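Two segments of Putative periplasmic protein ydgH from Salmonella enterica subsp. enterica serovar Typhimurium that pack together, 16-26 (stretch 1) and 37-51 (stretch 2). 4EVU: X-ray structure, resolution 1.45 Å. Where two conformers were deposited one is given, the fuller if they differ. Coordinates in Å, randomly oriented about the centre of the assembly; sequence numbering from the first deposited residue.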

# COMPACT_ATOMS: atom_id res chain seq x y z
N MSE B 16 14.67 -14.55 -1.95
CA MSE B 16 15.31 -15.83 -1.72
C MSE B 16 14.34 -17.01 -1.77
O MSE B 16 14.74 -18.16 -1.67
CB MSE B 16 16.11 -15.81 -0.41
CG MSE B 16 15.32 -16.00 0.83
SE MSE B 16 16.41 -15.78 2.45
CE MSE B 16 16.97 -13.98 2.29
N MSE B 17 13.07 -16.71 -1.97
CA MSE B 17 12.00 -17.72 -2.00
C MSE B 17 11.43 -17.90 -3.39
O MSE B 17 11.54 -17.01 -4.23
CB MSE B 17 10.89 -17.29 -1.04
CG MSE B 17 11.43 -17.12 0.39
SE MSE B 17 10.24 -16.42 1.72
CE MSE B 17 8.92 -17.81 1.56
N VAL B 18 10.69 -18.99 -3.57
CA VAL B 18 10.14 -19.34 -4.86
C VAL B 18 8.61 -19.39 -4.74
O VAL B 18 8.07 -20.23 -4.02
CB VAL B 18 10.68 -20.67 -5.38
CG1 VAL B 18 10.10 -20.96 -6.72
CG2 VAL B 18 12.20 -20.69 -5.40
N PRO B 19 7.86 -18.49 -5.44
CA PRO B 19 6.42 -18.48 -5.32
C PRO B 19 5.80 -19.61 -6.11
O PRO B 19 6.40 -20.11 -7.05
CB PRO B 19 6.03 -17.11 -5.88
CG PRO B 19 7.10 -16.80 -6.85
CD PRO B 19 8.35 -17.40 -6.28
N PHE B 20 4.58 -19.95 -5.75
CA PHE B 20 3.83 -21.01 -6.43
C PHE B 20 2.66 -20.54 -7.28
O PHE B 20 2.10 -21.31 -8.05
CB PHE B 20 3.33 -22.08 -5.42
CG PHE B 20 2.19 -21.60 -4.54
CD1 PHE B 20 0.87 -21.84 -4.88
CD2 PHE B 20 2.44 -20.94 -3.36
CE1 PHE B 20 -0.19 -21.41 -4.06
CE2 PHE B 20 1.38 -20.50 -2.56
CZ PHE B 20 0.09 -20.73 -2.91
N ASP B 21 2.30 -19.28 -7.11
CA ASP B 21 1.14 -18.71 -7.79
C ASP B 21 1.17 -17.19 -7.55
O ASP B 21 2.05 -16.71 -6.85
CB ASP B 21 -0.18 -19.30 -7.26
CG ASP B 21 -1.36 -19.20 -8.26
OD1 ASP B 21 -1.25 -18.56 -9.31
OD2 ASP B 21 -2.39 -19.85 -7.99
N SER B 22 0.22 -16.47 -8.12
CA SER B 22 0.04 -15.07 -7.78
C SER B 22 -1.45 -14.72 -7.78
O SER B 22 -2.28 -15.51 -8.23
CB SER B 22 0.85 -14.16 -8.72
OG SER B 22 0.44 -14.34 -10.05
N VAL B 23 -1.77 -13.57 -7.22
CA VAL B 23 -3.12 -13.02 -7.27
C VAL B 23 -2.98 -11.65 -7.98
O VAL B 23 -1.99 -10.93 -7.81
CB VAL B 23 -3.75 -12.80 -5.88
CG1 VAL B 23 -3.93 -14.08 -5.17
CG2 VAL B 23 -2.95 -11.91 -5.05
N LYS B 24 -3.99 -11.33 -8.78
CA LYS B 24 -4.02 -10.07 -9.52
C LYS B 24 -5.46 -9.65 -9.64
O LYS B 24 -6.29 -10.39 -10.12
CB LYS B 24 -3.40 -10.27 -10.89
CG LYS B 24 -3.05 -8.99 -11.59
CD LYS B 24 -4.17 -8.53 -12.50
CE LYS B 24 -3.88 -7.11 -13.02
NZ LYS B 24 -4.96 -6.68 -13.96
N PHE B 25 -5.76 -8.44 -9.19
CA PHE B 25 -7.12 -7.98 -9.14
C PHE B 25 -7.19 -6.46 -9.03
O PHE B 25 -6.19 -5.81 -8.74
CB PHE B 25 -7.87 -8.61 -7.96
CG PHE B 25 -7.35 -8.18 -6.61
CD1 PHE B 25 -8.02 -7.21 -5.86
CD2 PHE B 25 -6.21 -8.75 -6.09
CE1 PHE B 25 -7.54 -6.82 -4.63
CE2 PHE B 25 -5.70 -8.36 -4.88
CZ PHE B 25 -6.37 -7.42 -4.12
N THR B 26 -8.39 -5.93 -9.25
CA THR B 26 -8.68 -4.51 -9.08
C THR B 26 -9.82 -4.37 -8.10
O THR B 26 -10.78 -5.14 -8.17
CB THR B 26 -9.11 -3.92 -10.41
OG1 THR B 26 -8.06 -4.04 -11.36
CG2 THR B 26 -9.47 -2.48 -10.29
N TYR B 37 -5.36 -6.34 3.56
CA TYR B 37 -6.33 -7.33 3.98
C TYR B 37 -6.93 -8.09 2.79
O TYR B 37 -7.10 -9.30 2.85
CB TYR B 37 -7.41 -6.63 4.83
CG TYR B 37 -8.54 -7.52 5.24
CD1 TYR B 37 -8.44 -8.32 6.37
CD2 TYR B 37 -9.70 -7.61 4.47
CE1 TYR B 37 -9.50 -9.16 6.75
CE2 TYR B 37 -10.76 -8.44 4.84
CZ TYR B 37 -10.64 -9.23 5.98
OH TYR B 37 -11.69 -10.05 6.37
N GLN B 38 -7.26 -7.36 1.71
CA GLN B 38 -7.81 -8.00 0.52
C GLN B 38 -6.80 -8.92 -0.12
O GLN B 38 -7.15 -10.02 -0.53
CB GLN B 38 -8.31 -6.97 -0.51
CG GLN B 38 -9.50 -6.13 0.00
CD GLN B 38 -10.73 -6.97 0.28
OE1 GLN B 38 -11.01 -7.92 -0.43
NE2 GLN B 38 -11.45 -6.63 1.34
N VAL B 39 -5.54 -8.50 -0.21
CA VAL B 39 -4.50 -9.37 -0.75
C VAL B 39 -4.31 -10.61 0.13
O VAL B 39 -4.29 -11.74 -0.36
CB VAL B 39 -3.18 -8.61 -0.93
CG1 VAL B 39 -2.09 -9.55 -1.46
CG2 VAL B 39 -3.35 -7.41 -1.91
N ALA B 40 -4.25 -10.41 1.44
CA ALA B 40 -4.04 -11.52 2.40
C ALA B 40 -5.18 -12.54 2.28
O ALA B 40 -4.94 -13.74 2.35
CB ALA B 40 -3.93 -10.98 3.82
N LYS B 41 -6.41 -12.06 2.15
CA LYS B 41 -7.59 -12.93 2.02
C LYS B 41 -7.48 -13.80 0.75
O LYS B 41 -7.74 -15.02 0.79
CB LYS B 41 -8.92 -12.12 2.03
CG LYS B 41 -10.17 -12.95 1.75
CD LYS B 41 -11.42 -12.11 1.63
CE LYS B 41 -11.69 -11.37 2.89
NZ LYS B 41 -13.00 -10.70 2.84
N ARG B 42 -7.08 -13.20 -0.35
CA ARG B 42 -6.95 -13.94 -1.59
C ARG B 42 -5.80 -14.91 -1.54
O ARG B 42 -5.87 -16.01 -2.11
CB ARG B 42 -6.80 -12.97 -2.76
CG ARG B 42 -8.11 -12.24 -3.11
CD ARG B 42 -7.88 -11.00 -3.92
NE ARG B 42 -9.07 -10.25 -4.31
CZ ARG B 42 -9.71 -10.37 -5.47
NH1 ARG B 42 -9.36 -11.30 -6.37
NH2 ARG B 42 -10.75 -9.58 -5.72
N ALA B 43 -4.75 -14.52 -0.84
CA ALA B 43 -3.61 -15.40 -0.62
C ALA B 43 -4.04 -16.62 0.20
O ALA B 43 -3.69 -17.76 -0.10
CB ALA B 43 -2.46 -14.63 0.10
N ALA B 44 -4.75 -16.35 1.27
CA ALA B 44 -5.23 -17.44 2.14
C ALA B 44 -6.11 -18.40 1.33
O ALA B 44 -6.06 -19.59 1.56
CB ALA B 44 -5.99 -16.92 3.35
N LYS B 45 -6.97 -17.88 0.48
CA LYS B 45 -7.88 -18.76 -0.27
C LYS B 45 -7.10 -19.73 -1.18
O LYS B 45 -7.57 -20.82 -1.48
CB LYS B 45 -8.89 -17.96 -1.13
CG LYS B 45 -9.98 -17.23 -0.37
CD LYS B 45 -10.93 -16.46 -1.27
CE LYS B 45 -12.12 -15.96 -0.49
NZ LYS B 45 -13.01 -15.10 -1.33
N LYS B 46 -5.92 -19.30 -1.65
CA LYS B 46 -5.07 -20.14 -2.53
C LYS B 46 -4.05 -20.98 -1.77
O LYS B 46 -3.21 -21.67 -2.39
CB LYS B 46 -4.37 -19.28 -3.59
CG LYS B 46 -5.36 -18.69 -4.58
CD LYS B 46 -4.71 -17.78 -5.59
CE LYS B 46 -5.57 -17.55 -6.82
NZ LYS B 46 -5.17 -18.52 -7.89
N GLY B 47 -4.11 -20.98 -0.45
CA GLY B 47 -3.19 -21.79 0.33
C GLY B 47 -1.84 -21.23 0.67
O GLY B 47 -0.93 -21.98 1.04
N ALA B 48 -1.67 -19.91 0.54
CA ALA B 48 -0.36 -19.31 0.75
C ALA B 48 -0.25 -18.95 2.22
O ALA B 48 -1.26 -18.64 2.87
CB ALA B 48 -0.21 -18.03 -0.09
N LYS B 49 0.98 -19.01 2.72
CA LYS B 49 1.33 -18.49 4.04
C LYS B 49 1.94 -17.08 3.96
O LYS B 49 1.90 -16.34 4.94
CB LYS B 49 2.32 -19.45 4.72
CG LYS B 49 1.77 -20.86 4.94
CD LYS B 49 0.96 -20.97 6.21
CE LYS B 49 0.97 -22.38 6.80
NZ LYS B 49 0.16 -22.52 8.05
N TYR B 50 2.45 -16.68 2.79
CA TYR B 50 3.10 -15.39 2.62
C TYR B 50 2.74 -14.85 1.25
O TYR B 50 2.45 -15.62 0.33
CB TYR B 50 4.62 -15.47 2.69
CG TYR B 50 5.12 -16.23 3.87
CD1 TYR B 50 5.23 -15.61 5.12
CD2 TYR B 50 5.40 -17.58 3.78
CE1 TYR B 50 5.66 -16.33 6.24
CE2 TYR B 50 5.81 -18.30 4.87
CZ TYR B 50 5.94 -17.69 6.10
OH TYR B 50 6.38 -18.48 7.17
N TYR B 51 2.83 -13.53 1.11
CA TYR B 51 2.72 -12.89 -0.20
C TYR B 51 3.72 -11.74 -0.31
O TYR B 51 4.15 -11.21 0.70
CB TYR B 51 1.29 -12.42 -0.49
CG TYR B 51 0.84 -11.31 0.40
CD1 TYR B 51 1.08 -9.99 0.08
CD2 TYR B 51 0.18 -11.59 1.59
CE1 TYR B 51 0.67 -8.94 0.91
CE2 TYR B 51 -0.22 -10.55 2.42
CZ TYR B 51 0.02 -9.23 2.07
OH TYR B 51 -0.36 -8.21 2.91

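The strand of stretch 1 crosses the helix of stretch 2 at 137° between their N-to-C directions. The axes come within 8.9 Å. V23 and F25 point toward the helix, while S22 and K24, alternating with them, point away.

V23 is buried and fits a hollow lined by V39 and R42 of the helix and by K46 just past its end. V23 CG1 lies 3.9 Å from R42 CB and 3.8 Å from K46 CD, so the methyl rests against two side chains four residues apart. Its CG2 faces V39, with CG2 of V23 4.4 Å from V39 CG1.

F25 fills the next space along. The edge of its ring meets V39, with F25 CZ 3.7 Å from V39 CG2. One face is covered by R42. The guanidinium lies flat on the ring, planes at 5° and centres 3.9 Å apart. R42 CZ is 3.4 Å from F25 CG, and the arrangement counts as cation-pi. R42 CD also sits over the face, in a CH-pi contact. The arginine thus forms a lid, using both its charged end and its aliphatic stem.

K46 is the first residue to leave helical geometry. Its long side chain passes V23 and reaches D21. K46 NZ donates a hydrogen bond to D21 OD2 at 3.1 Å, within a salt bridge. D21 OD1 accepts a weak bond from S22 N at 2.8 Å.

F20 packs against the turn after the helix. Its ring edge meets the backbone at K46, with F20 CE1 3.5 Å from K46 O, and the methyl of A48, with F20 CE2 3.8 Å from A48 CB. Between them lies G47, whose phi/psi of 85/17 favours glycine: a CB would jam against the preceding carbonyl O.

At the margin, selenomethionine M17 touches Y50, with M17 CE 4.2 Å from Y50 CD2. The whole contact buries 579 Å², both sides summed.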